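Local coordinates for protein multicopper oxidase (Uncultured bacterium, PDB 4E9X) that probably oxidises organic substrates at copper centres while reducing molecular oxygen to water, as laccase-type multicopper oxidases do, at residues G99-H104 and G120-D125; P35-Q40 and Y305-H310; A95-T100 and D216-D221; D139-M144 and R192-G197. All coordinates share one frame; numbering follows the deposited sequence.

Contact 1. Residues G99-H104 and G120-D125. With CU (copper (II) ion), chain E.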
loop_
_atom_site.group_PDB
_atom_site.type_symbol
_atom_site.label_atom_id
_atom_site.label_comp_id
_atom_site.label_asym_id
_atom_site.label_seq_id
_atom_site.Cartn_x
_atom_site.Cartn_y
_atom_site.Cartn_z
ATOM N N GLY A 99 -8.670 -13.316 17.464
ATOM C CA GLY A 99 -8.966 -12.875 16.091
ATOM C C GLY A 99 -8.312 -13.706 15.016
ATOM O O GLY A 99 -7.835 -14.838 15.219
ATOM N N THR A 100 -8.229 -13.084 13.832
ATOM C CA THR A 100 -7.622 -13.694 12.689
ATOM C C THR A 100 -6.094 -13.595 12.781
ATOM O O THR A 100 -5.511 -12.529 12.505
ATOM C CB THR A 100 -8.067 -12.971 11.409
ATOM O OG1 THR A 100 -9.501 -12.930 11.394
ATOM C CG2 THR A 100 -7.569 -13.697 10.166
ATOM N N LEU A 101 -5.480 -14.716 13.149
ATOM C CA LEU A 101 -4.020 -14.810 13.185
ATOM C C LEU A 101 -3.557 -15.765 12.099
ATOM O O LEU A 101 -4.380 -16.298 11.314
ATOM C CB LEU A 101 -3.547 -15.323 14.567
ATOM C CG LEU A 101 -4.251 -14.669 15.764
ATOM C CD1 LEU A 101 -3.630 -15.170 17.073
ATOM C CD2 LEU A 101 -4.204 -13.169 15.730
ATOM N N TRP A 102 -2.255 -16.008 12.010
ATOM C CA TRP A 102 -1.773 -16.988 11.017
ATOM C C TRP A 102 -0.432 -17.515 11.472
ATOM O O TRP A 102 0.103 -17.054 12.466
ATOM C CB TRP A 102 -1.726 -16.393 9.638
ATOM C CG TRP A 102 -0.819 -15.234 9.323
ATOM C CD1 TRP A 102 -0.763 -14.027 9.944
ATOM C CD2 TRP A 102 0.138 -15.210 8.251
ATOM N NE1 TRP A 102 0.203 -13.242 9.308
ATOM C CE2 TRP A 102 0.765 -13.942 8.278
ATOM C CE3 TRP A 102 0.540 -16.123 7.253
ATOM C CZ2 TRP A 102 1.760 -13.604 7.354
ATOM C CZ3 TRP A 102 1.523 -15.785 6.345
ATOM C CH2 TRP A 102 2.140 -14.514 6.400
ATOM N N TYR A 103 0.086 -18.484 10.748
ATOM C CA TYR A 103 1.344 -19.092 11.167
ATOM C C TYR A 103 2.142 -19.299 9.876
ATOM O O TYR A 103 1.568 -19.505 8.787
ATOM C CB TYR A 103 1.151 -20.383 12.015
ATOM C CG TYR A 103 0.465 -21.489 11.219
ATOM C CD1 TYR A 103 1.190 -22.389 10.443
ATOM C CD2 TYR A 103 -0.921 -21.617 11.253
ATOM C CE1 TYR A 103 0.555 -23.395 9.716
ATOM C CE2 TYR A 103 -1.592 -22.617 10.522
ATOM C CZ TYR A 103 -0.843 -23.471 9.774
ATOM O OH TYR A 103 -1.435 -24.483 9.023
ATOM N N HIS A 104 3.473 -19.286 9.971
ATOM C CA HIS A 104 4.286 -19.434 8.776
ATOM C C HIS A 104 5.728 -19.762 9.157
ATOM O O HIS A 104 6.141 -19.432 10.286
ATOM C CB HIS A 104 4.275 -18.167 7.901
ATOM C CG HIS A 104 4.700 -16.866 8.524
ATOM N ND1 HIS A 104 6.002 -16.496 8.723
ATOM C CD2 HIS A 104 3.945 -15.841 8.990
ATOM C CE1 HIS A 104 6.028 -15.276 9.294
ATOM N NE2 HIS A 104 4.793 -14.842 9.450
ATOM N N GLY A 120 -0.435 -20.842 6.987
ATOM C CA GLY A 120 -1.815 -21.257 7.164
ATOM C C GLY A 120 -2.472 -20.373 8.202
ATOM O O GLY A 120 -1.832 -19.526 8.800
ATOM N N PRO A 121 -3.806 -20.522 8.347
ATOM C CA PRO A 121 -4.583 -19.650 9.225
ATOM C C PRO A 121 -4.749 -20.168 10.648
ATOM O O PRO A 121 -4.908 -21.389 10.829
ATOM C CB PRO A 121 -5.957 -19.584 8.498
ATOM C CG PRO A 121 -6.068 -21.006 7.902
ATOM C CD PRO A 121 -4.647 -21.461 7.552
ATOM N N LEU A 122 -4.723 -19.241 11.601
ATOM C CA LEU A 122 -4.916 -19.514 13.028
ATOM C C LEU A 122 -6.052 -18.617 13.517
ATOM O O LEU A 122 -5.844 -17.419 13.633
ATOM C CB LEU A 122 -3.594 -19.336 13.786
ATOM C CG LEU A 122 -3.708 -19.333 15.313
ATOM C CD1 LEU A 122 -4.279 -20.633 15.886
ATOM C CD2 LEU A 122 -2.316 -19.042 15.924
ATOM N N ILE A 123 -7.206 -19.208 13.790
ATOM C CA ILE A 123 -8.379 -18.401 14.145
ATOM C C ILE A 123 -8.618 -18.588 15.622
ATOM O O ILE A 123 -8.850 -19.716 16.074
ATOM C CB ILE A 123 -9.608 -18.820 13.322
ATOM C CG1 ILE A 123 -9.325 -18.714 11.811
ATOM C CG2 ILE A 123 -10.809 -18.022 13.773
ATOM C CD1 ILE A 123 -8.843 -17.322 11.344
ATOM N N VAL A 124 -8.596 -17.495 16.369
ATOM C CA VAL A 124 -8.852 -17.516 17.807
ATOM C C VAL A 124 -10.211 -16.858 18.042
ATOM O O VAL A 124 -10.350 -15.651 17.830
ATOM C CB VAL A 124 -7.714 -16.830 18.602
ATOM C CG1 VAL A 124 -8.057 -16.846 20.106
ATOM C CG2 VAL A 124 -6.360 -17.523 18.350
ATOM N N ASP A 125 -11.186 -17.642 18.489
ATOM C CA ASP A 125 -12.506 -17.052 18.742
ATOM C C ASP A 125 -12.515 -16.198 19.995
ATOM O O ASP A 125 -12.185 -16.730 21.076
ATOM C CB ASP A 125 -13.588 -18.108 18.897
ATOM C CG ASP A 125 -14.054 -18.771 17.622
ATOM O OD1 ASP A 125 -13.528 -18.434 16.537
ATOM O OD2 ASP A 125 -14.950 -19.649 17.707
HETATM CU CU CU E . 4.189 -13.018 9.887
#

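Contact 2. Residues P35-Q40 and Y305-H310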
loop_
_atom_site.group_PDB
_atom_site.type_symbol
_atom_site.label_atom_id
_atom_site.label_comp_id
_atom_site.label_asym_id
_atom_site.label_seq_id
_atom_site.Cartn_x
_atom_site.Cartn_y
_atom_site.Cartn_z
ATOM N N PRO A 35 -3.061 -26.403 7.233
ATOM C CA PRO A 35 -4.285 -26.712 8.000
ATOM C C PRO A 35 -4.804 -25.513 8.778
ATOM O O PRO A 35 -4.068 -24.660 9.291
ATOM C CB PRO A 35 -3.839 -27.822 8.953
ATOM C CG PRO A 35 -2.685 -28.433 8.218
ATOM C CD PRO A 35 -1.916 -27.289 7.589
ATOM N N LEU A 36 -6.137 -25.446 8.838
ATOM C CA LEU A 36 -6.763 -24.469 9.693
ATOM C C LEU A 36 -6.611 -24.890 11.155
ATOM O O LEU A 36 -6.956 -26.025 11.533
ATOM C CB LEU A 36 -8.279 -24.413 9.385
ATOM C CG LEU A 36 -9.166 -23.669 10.406
ATOM C CD1 LEU A 36 -8.866 -22.166 10.459
ATOM C CD2 LEU A 36 -10.645 -23.877 10.008
ATOM N N ILE A 37 -6.177 -23.985 12.026
ATOM C CA ILE A 37 -6.172 -24.199 13.475
ATOM C C ILE A 37 -7.197 -23.229 14.035
ATOM O O ILE A 37 -7.102 -22.024 13.807
ATOM C CB ILE A 37 -4.756 -24.013 14.075
ATOM C CG1 ILE A 37 -3.752 -24.957 13.464
ATOM C CG2 ILE A 37 -4.859 -24.117 15.596
ATOM C CD1 ILE A 37 -2.292 -24.677 13.884
ATOM N N HIS A 38 -8.182 -23.739 14.725
ATOM C CA HIS A 38 -9.313 -22.942 15.209
ATOM C C HIS A 38 -9.465 -23.252 16.688
ATOM O O HIS A 38 -9.770 -24.389 17.063
ATOM C CB HIS A 38 -10.569 -23.285 14.390
ATOM C CG HIS A 38 -11.696 -22.351 14.618
ATOM N ND1 HIS A 38 -12.969 -22.566 14.095
ATOM C CD2 HIS A 38 -11.792 -21.143 15.258
ATOM C CE1 HIS A 38 -13.750 -21.536 14.427
ATOM N NE2 HIS A 38 -13.100 -20.680 15.129
ATOM N N VAL A 39 -9.232 -22.263 17.531
ATOM C CA VAL A 39 -9.268 -22.440 18.984
ATOM C C VAL A 39 -10.031 -21.295 19.612
ATOM O O VAL A 39 -10.445 -20.360 18.898
ATOM C CB VAL A 39 -7.845 -22.558 19.549
ATOM C CG1 VAL A 39 -7.068 -23.712 18.901
ATOM C CG2 VAL A 39 -6.999 -21.285 19.437
ATOM N N GLN A 40 -10.227 -21.383 20.930
ATOM C CA GLN A 40 -10.901 -20.326 21.687
ATOM C C GLN A 40 -9.915 -19.486 22.476
ATOM O O GLN A 40 -8.882 -20.011 22.954
ATOM C CB GLN A 40 -11.878 -20.994 22.676
ATOM C CG GLN A 40 -12.873 -20.063 23.316
ATOM C CD GLN A 40 -13.981 -20.876 23.987
ATOM O OE1 GLN A 40 -13.849 -22.032 24.400
ATOM N NE2 GLN A 40 -15.143 -20.244 24.099
ATOM N N TYR A 305 -13.778 -26.572 17.393
ATOM C CA TYR A 305 -12.369 -26.275 17.565
ATOM C C TYR A 305 -11.494 -27.450 17.198
ATOM O O TYR A 305 -11.927 -28.596 17.369
ATOM C CB TYR A 305 -12.107 -25.837 19.027
ATOM C CG TYR A 305 -12.952 -24.598 19.327
ATOM C CD1 TYR A 305 -12.756 -23.452 18.554
ATOM C CD2 TYR A 305 -13.930 -24.554 20.330
ATOM C CE1 TYR A 305 -13.508 -22.299 18.781
ATOM C CE2 TYR A 305 -14.685 -23.398 20.568
ATOM C CZ TYR A 305 -14.453 -22.285 19.778
ATOM O OH TYR A 305 -15.174 -21.099 19.964
ATOM N N GLY A 306 -10.292 -27.188 16.735
ATOM C CA GLY A 306 -9.353 -28.230 16.365
ATOM C C GLY A 306 -8.487 -27.822 15.192
ATOM O O GLY A 306 -8.394 -26.624 14.871
ATOM N N MET A 307 -7.854 -28.800 14.563
ATOM C CA MET A 307 -6.984 -28.575 13.412
ATOM C C MET A 307 -7.571 -29.357 12.230
ATOM O O MET A 307 -7.917 -30.562 12.339
ATOM C CB MET A 307 -5.523 -28.915 13.672
ATOM C CG MET A 307 -4.699 -28.889 12.359
ATOM S SD MET A 307 -2.970 -29.413 12.704
ATOM C CE MET A 307 -2.317 -27.896 13.278
ATOM N N PHE A 308 -7.746 -28.699 11.084
ATOM C CA PHE A 308 -8.460 -29.250 9.958
ATOM C C PHE A 308 -7.626 -29.194 8.699
ATOM O O PHE A 308 -7.225 -28.124 8.230
ATOM C CB PHE A 308 -9.783 -28.462 9.672
ATOM C CG PHE A 308 -10.710 -28.475 10.856
ATOM C CD1 PHE A 308 -11.756 -29.393 10.877
ATOM C CD2 PHE A 308 -10.521 -27.586 11.904
ATOM C CE1 PHE A 308 -12.618 -29.442 11.957
ATOM C CE2 PHE A 308 -11.376 -27.690 12.993
ATOM C CZ PHE A 308 -12.431 -28.597 13.012
ATOM N N ASP A 309 -7.365 -30.386 8.157
ATOM C CA ASP A 309 -6.779 -30.507 6.818
ATOM C C ASP A 309 -7.867 -30.305 5.764
ATOM O O ASP A 309 -9.073 -30.332 6.071
ATOM C CB ASP A 309 -6.109 -31.854 6.561
ATOM C CG ASP A 309 -4.839 -32.120 7.340
ATOM O OD1 ASP A 309 -4.408 -31.293 8.140
ATOM O OD2 ASP A 309 -4.283 -33.250 7.171
ATOM N N HIS A 310 -7.450 -30.091 4.530
ATOM C CA HIS A 310 -8.424 -30.005 3.467
ATOM C C HIS A 310 -7.793 -30.594 2.205
ATOM O O HIS A 310 -6.746 -30.118 1.710
ATOM C CB HIS A 310 -8.876 -28.568 3.200
ATOM C CG HIS A 310 -9.815 -28.485 2.019
ATOM N ND1 HIS A 310 -10.853 -29.389 1.870
ATOM C CD2 HIS A 310 -9.849 -27.589 1.009
ATOM C CE1 HIS A 310 -11.501 -29.037 0.749
ATOM N NE2 HIS A 310 -10.908 -27.975 0.207
#

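Contact 3. Residues A95-T100 and D216-D221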
loop_
_atom_site.group_PDB
_atom_site.type_symbol
_atom_site.label_atom_id
_atom_site.label_comp_id
_atom_site.label_asym_id
_atom_site.label_seq_id
_atom_site.Cartn_x
_atom_site.Cartn_y
_atom_site.Cartn_z
ATOM N N ALA A 95 -3.453 -18.973 23.799
ATOM C CA ALA A 95 -4.114 -18.170 22.800
ATOM C C ALA A 95 -4.842 -16.990 23.443
ATOM O O ALA A 95 -6.077 -16.940 23.378
ATOM C CB ALA A 95 -5.107 -19.078 22.056
ATOM N N ASP A 96 -4.100 -16.059 24.029
ATOM C CA ASP A 96 -4.737 -14.959 24.733
ATOM C C ASP A 96 -4.985 -13.809 23.780
ATOM O O ASP A 96 -5.686 -12.877 24.159
ATOM C CB ASP A 96 -3.967 -14.488 25.953
ATOM C CG ASP A 96 -2.513 -14.234 25.776
ATOM O OD1 ASP A 96 -2.000 -14.130 24.654
ATOM O OD2 ASP A 96 -1.833 -14.141 26.838
ATOM N N ARG A 97 -4.466 -13.816 22.590
ATOM C CA ARG A 97 -4.712 -12.777 21.568
ATOM C C ARG A 97 -5.806 -13.255 20.622
ATOM O O ARG A 97 -5.649 -14.299 20.010
ATOM C CB ARG A 97 -3.399 -12.459 20.808
ATOM C CG ARG A 97 -3.686 -11.626 19.487
ATOM C CD ARG A 97 -4.195 -10.250 19.789
ATOM N NE ARG A 97 -3.661 -9.329 18.783
ATOM C CZ ARG A 97 -4.031 -9.268 17.514
ATOM N NH1 ARG A 97 -4.974 -10.041 17.004
ATOM N NH2 ARG A 97 -3.430 -8.367 16.751
ATOM N N ILE A 98 -6.897 -12.515 20.527
ATOM C CA ILE A 98 -8.025 -12.978 19.729
ATOM C C ILE A 98 -7.835 -12.635 18.259
ATOM O O ILE A 98 -7.075 -11.771 17.836
ATOM C CB ILE A 98 -9.306 -12.312 20.281
ATOM C CG1 ILE A 98 -9.309 -10.779 20.108
ATOM C CG2 ILE A 98 -9.538 -12.688 21.729
ATOM C CD1 ILE A 98 -10.512 -10.029 20.653
ATOM N N GLY A 99 -8.670 -13.316 17.464
ATOM C CA GLY A 99 -8.966 -12.875 16.091
ATOM C C GLY A 99 -8.312 -13.706 15.016
ATOM O O GLY A 99 -7.835 -14.838 15.219
ATOM N N THR A 100 -8.229 -13.084 13.832
ATOM C CA THR A 100 -7.622 -13.694 12.689
ATOM C C THR A 100 -6.094 -13.595 12.781
ATOM O O THR A 100 -5.511 -12.529 12.505
ATOM C CB THR A 100 -8.067 -12.971 11.409
ATOM O OG1 THR A 100 -9.501 -12.930 11.394
ATOM C CG2 THR A 100 -7.569 -13.697 10.166
ATOM N N ASP A 216 -5.829 -6.828 11.633
ATOM C CA ASP A 216 -4.908 -7.792 12.270
ATOM C C ASP A 216 -5.614 -8.554 13.398
ATOM O O ASP A 216 -5.005 -8.925 14.408
ATOM C CB ASP A 216 -3.650 -7.101 12.781
ATOM C CG ASP A 216 -2.843 -6.458 11.612
ATOM O OD1 ASP A 216 -3.112 -6.770 10.435
ATOM O OD2 ASP A 216 -1.988 -5.629 11.983
ATOM N N GLY A 217 -6.913 -8.841 13.200
ATOM C CA GLY A 217 -7.694 -9.638 14.145
ATOM C C GLY A 217 -8.319 -8.857 15.279
ATOM O O GLY A 217 -9.141 -9.434 15.979
ATOM N N LEU A 218 -8.003 -7.574 15.450
ATOM C CA LEU A 218 -8.581 -6.822 16.591
ATOM C C LEU A 218 -9.646 -5.877 16.073
ATOM O O LEU A 218 -9.507 -5.255 15.011
ATOM C CB LEU A 218 -7.485 -6.036 17.315
ATOM C CG LEU A 218 -6.526 -6.920 18.105
ATOM C CD1 LEU A 218 -5.379 -6.109 18.710
ATOM C CD2 LEU A 218 -7.265 -7.665 19.230
ATOM N N PRO A 219 -10.754 -5.773 16.809
ATOM C CA PRO A 219 -11.900 -5.027 16.300
ATOM C C PRO A 219 -11.661 -3.527 16.310
ATOM O O PRO A 219 -11.188 -2.951 17.315
ATOM C CB PRO A 219 -13.028 -5.381 17.286
ATOM C CG PRO A 219 -12.291 -5.767 18.560
ATOM C CD PRO A 219 -11.033 -6.445 18.111
ATOM N N LEU A 220 -12.024 -2.875 15.218
ATOM C CA LEU A 220 -11.857 -1.431 15.113
ATOM C C LEU A 220 -12.939 -0.738 15.925
ATOM O O LEU A 220 -14.135 -1.081 15.867
ATOM C CB LEU A 220 -12.005 -1.008 13.658
ATOM C CG LEU A 220 -10.876 -1.489 12.705
ATOM C CD1 LEU A 220 -11.278 -1.155 11.287
ATOM C CD2 LEU A 220 -9.563 -0.835 13.039
ATOM N N ASP A 221 -12.555 0.323 16.627
ATOM C CA ASP A 221 -13.554 1.187 17.270
ATOM C C ASP A 221 -14.376 1.926 16.219
ATOM O O ASP A 221 -15.561 2.246 16.507
ATOM C CB ASP A 221 -12.857 2.179 18.204
ATOM C CG ASP A 221 -12.311 1.590 19.488
ATOM O OD1 ASP A 221 -12.761 0.506 19.957
ATOM O OD2 ASP A 221 -11.396 2.243 20.082
HETATM O O HOH W 1 -10.549 -11.229 13.834
#

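Contact 4. Residues D139-M144 and R192-G197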
loop_
_atom_site.group_PDB
_atom_site.type_symbol
_atom_site.label_atom_id
_atom_site.label_comp_id
_atom_site.label_asym_id
_atom_site.label_seq_id
_atom_site.Cartn_x
_atom_site.Cartn_y
_atom_site.Cartn_z
ATOM N N ASP A 139 -18.276 -17.975 7.107
ATOM C CA ASP A 139 -16.941 -17.448 7.429
ATOM C C ASP A 139 -16.012 -17.914 6.354
ATOM O O ASP A 139 -16.084 -19.095 5.973
ATOM C CB ASP A 139 -16.599 -17.933 8.856
ATOM C CG ASP A 139 -15.456 -17.226 9.528
ATOM O OD1 ASP A 139 -14.776 -16.372 8.941
ATOM O OD2 ASP A 139 -15.244 -17.560 10.726
ATOM N N VAL A 140 -15.198 -17.017 5.820
ATOM C CA VAL A 140 -14.428 -17.208 4.597
ATOM C C VAL A 140 -12.995 -16.744 4.815
ATOM O O VAL A 140 -12.773 -15.614 5.207
ATOM C CB VAL A 140 -15.079 -16.342 3.487
ATOM C CG1 VAL A 140 -14.311 -16.328 2.166
ATOM C CG2 VAL A 140 -16.540 -16.813 3.253
ATOM N N ILE A 141 -12.051 -17.621 4.500
ATOM C CA ILE A 141 -10.612 -17.289 4.576
ATOM C C ILE A 141 -10.078 -17.111 3.193
ATOM O O ILE A 141 -10.224 -18.013 2.353
ATOM C CB ILE A 141 -9.878 -18.405 5.344
ATOM C CG1 ILE A 141 -10.138 -18.247 6.870
ATOM C CG2 ILE A 141 -8.368 -18.443 5.044
ATOM C CD1 ILE A 141 -9.714 -19.428 7.717
ATOM N N MET A 142 -9.412 -15.987 2.943
ATOM C CA MET A 142 -8.755 -15.678 1.664
ATOM C C MET A 142 -7.300 -15.289 1.894
ATOM O O MET A 142 -7.003 -14.170 2.353
ATOM C CB MET A 142 -9.452 -14.521 0.923
ATOM C CG MET A 142 -10.874 -14.943 0.470
ATOM S SD MET A 142 -11.489 -13.727 -0.691
ATOM C CE MET A 142 -13.206 -14.193 -0.897
ATOM N N MET A 143 -6.373 -16.213 1.571
ATOM C CA MET A 143 -4.939 -15.947 1.814
ATOM C C MET A 143 -4.292 -15.696 0.473
ATOM O O MET A 143 -4.244 -16.607 -0.397
ATOM C CB MET A 143 -4.315 -17.190 2.488
ATOM C CG MET A 143 -5.041 -17.536 3.799
ATOM S SD MET A 143 -4.187 -18.775 4.829
ATOM C CE MET A 143 -2.862 -17.775 5.499
ATOM N N MET A 144 -3.842 -14.485 0.248
ATOM C CA MET A 144 -3.292 -14.095 -1.052
ATOM C C MET A 144 -1.790 -14.253 -1.077
ATOM O O MET A 144 -1.120 -14.006 -0.072
ATOM C CB MET A 144 -3.645 -12.631 -1.388
ATOM C CG MET A 144 -4.986 -12.468 -2.121
ATOM S SD MET A 144 -6.440 -13.006 -1.199
ATOM C CE MET A 144 -6.400 -11.810 0.156
ATOM N N ARG A 192 -12.122 -12.976 5.810
ATOM C CA ARG A 192 -10.826 -12.701 6.453
ATOM C C ARG A 192 -9.773 -12.722 5.359
ATOM O O ARG A 192 -9.490 -13.801 4.805
ATOM C CB ARG A 192 -10.557 -13.780 7.499
ATOM C CG ARG A 192 -11.659 -13.874 8.569
ATOM C CD ARG A 192 -11.411 -15.056 9.468
ATOM N NE ARG A 192 -12.534 -15.473 10.319
ATOM C CZ ARG A 192 -12.522 -15.337 11.630
ATOM N NH1 ARG A 192 -11.579 -14.694 12.330
ATOM N NH2 ARG A 192 -13.562 -15.845 12.307
ATOM N N PHE A 193 -9.198 -11.548 5.071
ATOM C CA PHE A 193 -8.137 -11.421 4.075
ATOM C C PHE A 193 -6.761 -11.522 4.754
ATOM O O PHE A 193 -6.571 -10.884 5.795
ATOM C CB PHE A 193 -8.178 -10.042 3.385
ATOM C CG PHE A 193 -9.456 -9.716 2.636
ATOM C CD1 PHE A 193 -9.880 -10.501 1.549
ATOM C CD2 PHE A 193 -10.186 -8.608 2.950
ATOM C CE1 PHE A 193 -11.019 -10.167 0.834
ATOM C CE2 PHE A 193 -11.360 -8.288 2.248
ATOM C CZ PHE A 193 -11.748 -9.040 1.142
ATOM N N PHE A 194 -5.852 -12.237 4.113
ATOM C CA PHE A 194 -4.485 -12.346 4.633
ATOM C C PHE A 194 -3.475 -12.005 3.556
ATOM O O PHE A 194 -3.558 -12.559 2.433
ATOM C CB PHE A 194 -4.162 -13.779 5.091
ATOM C CG PHE A 194 -5.059 -14.442 6.094
ATOM C CD1 PHE A 194 -4.544 -14.900 7.298
ATOM C CD2 PHE A 194 -6.417 -14.678 5.827
ATOM C CE1 PHE A 194 -5.325 -15.615 8.215
ATOM C CE2 PHE A 194 -7.214 -15.402 6.694
ATOM C CZ PHE A 194 -6.652 -15.892 7.875
ATOM N N GLY A 195 -2.518 -11.146 3.930
ATOM C CA GLY A 195 -1.380 -10.899 3.046
ATOM C C GLY A 195 -0.306 -11.970 3.318
ATOM O O GLY A 195 0.673 -11.736 4.042
ATOM N N ALA A 196 -0.508 -13.175 2.771
ATOM C CA ALA A 196 0.363 -14.283 3.169
ATOM C C ALA A 196 1.686 -14.252 2.426
ATOM O O ALA A 196 2.715 -14.575 3.015
ATOM C CB ALA A 196 -0.373 -15.587 2.890
ATOM N N GLY A 197 1.721 -13.846 1.153
ATOM C CA GLY A 197 2.942 -13.747 0.379
ATOM C C GLY A 197 3.533 -12.345 0.391
ATOM O O GLY A 197 3.243 -11.527 1.280
#

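Contact 1. Residues G99-H104 and G120-D125
The strand that delivers H104 to a copper site of the oxygen pocket is held to its antiparallel neighbour from G99 opposite V124 to Y103 opposite G120. Six backbone hydrogen bonds join the pair, among them L101 N to L122 O at 2.8 Å. Y103 has CG between its backbone N and carbonyl carbon (chi1 63°), and its ring lies flat against G120: the glycine CA makes a CH-pi contact 3.9 Å from the ring centroid. Glycine suits the place because a CB there would collide with Y103 OH, which is hydrogen-bonded to P35 O. On the same face L101 CD1 meets V124 CG2 at 3.8 Å, branched apolar groups filling the sheet surface. On the face of W102 and P121 the indole lies beside H104, whose CD2 sits over the rim of one ring face. H104 NE2 binds copper at 2.0 Å, alongside H62 of the same chain and H254 of the second subunit. Strand 101-104 runs between strand 60-62, with which it is antiparallel, and strand 119-125, whose other edge pairs in parallel with strand 36-40; F194 of strand 187-195 packs on T100, W102 and P121.

Contact 2. Residues P35-Q40 and Y305-H310
H38 and Y305 meet as a T-shaped pair: the tyrosine brings the edge at CE1 over one face of the imidazole, with the ring planes at 78° and the centroids 5.3 Å apart. D125 holds both rings by their polar ends: H38 NE2 bonds to its OD1 and Y305 OH to its OD2, so each ring combines a packing surface with a polar atom that reaches the carboxylate. Q40 N lies over the rim of one face of the Y305 ring, its own bond going to D43. Across the non-hydrogen-bonded pair I37 and M307 the side chains lie side by side. The bend in the methionine at chi3 (-83°) turns its methyl CE against the isoleucine, only 3.3 Å from CG1, so the packing there is tight. M307 CG in turn rests 3.7 Å from P35 CB. On the face of H38, L36 CD2 and F308 CD2 touch loosely at 4.2 Å. Four backbone bonds tie L36 to F308 and H38 to G306, whose positive phi (146°) calls for glycine. Strand 306-308, from near the C-terminus, thus adds an edge to a sheet of the first cupredoxin-like domain; strand 36-40 lies inside it, parallel to strand 119-125, while F6 and M8 of strand 3-18 pack on M307.

Contact 3. Residues A95-T100 and D216-D221
G99 and G217 bring the two segments together, their CA atoms 4.0 Å apart; the runs 97-100 and 216-219 point 103° apart. Both glycines have positive phi, and a CB on either would strike the opposite segment. The closeness allows a CA-H...O contact from G99 CA to G217 O of 3.4 Å. A water bridges nearby, accepting from T100 N and donating to G217 O. R97 supplies the side-chain hydrogen bonds across the contact. Its guanidinium meets D216 O end-on and in plane, with NH1 at 2.8 Å and NH2 at 2.9 Å, so one carbonyl takes two bonds. NH1 also reaches I98 O of its own segment at 2.8 Å. Over the centre of one guanidinium face lies L218 CG, 3.5 Å above the plane, an apolar cover that leaves the in-plane N-H groups to the carbonyls. L218 CD2 meets I98 CG1 at 3.8 Å, the two side chains crossing at about a right angle. An alanine at R97 would probably leave D216 O without its paired donors and D209 of the second subunit without its counter-charge. Because the carbonyls are neutral acceptors, they would probably spread the arginine charge without neutralising it; the salt bridge from R97 NE to D209 of the second subunit is likely to do that, which ties this junction between the two cupredoxin-like domains to the trimer interface.

Contact 4. Residues D139-M144 and R192-G197
The F194 ring has M143 CG over one face, near the rim, and M142 O at its edge, in the sheet of the second cupredoxin-like domain where strands 138-147 and 187-195 run parallel. M143 bends at chi3 (75°), which brings CE to 3.8 Å from F194 CD1; its sulfur adds a Met-aromatic contact. I141 CG2 touches F194 CE2 at 3.6 Å. On the other side of the sheet M142 lies beside F193, its SD at the ring edge, 3.9 Å from CE1. Long, flexible methionines suit these places because they can follow the outline of a ring. The guanidinium of R192 takes the D139 carboxylate at its edge, the planes 26° apart. NE meets OD1 at 2.8 Å and NH2 meets OD2 at 2.9 Å, each oxygen using its syn lone pair, a side-on salt bridge. Replacing R192 by a methionine would remove these N-H groups and would probably leave D139 without its charge partner and T100 OG1 without the bond it shares with NH1. Along the backbone R192 N bonds V140 O, M142 N bonds R192 O, F194 N bonds M142 O and M144 N bonds F194 O. Past them M144 O receives G197 N at 3.1 Å and, more weakly, A196 N.

Contacts 1 and 2 lie in one sheet of the first domain, their centres about 9 Å apart, because strands 119-125 and 36-40 are neighbours. Contact 3 shares G99 and T100 with contact 1, while contact 4 stands in the second domain, its centre about 10 Å from that of contact 1, its R192 and F194 reaching T100. Contacts 2 and 3 are farthest apart, about 17 Å between centres. Along the chain, 35-40 and 305-310 enclose all the others; contact 4 follows contact 1 and is nested within the loop closed by contact 3. The late strand 306-308 thus returns to the first domain; the corner at T100 lies between the copper-bearing strand and the second domain, and R97 just before it reaches the second subunit.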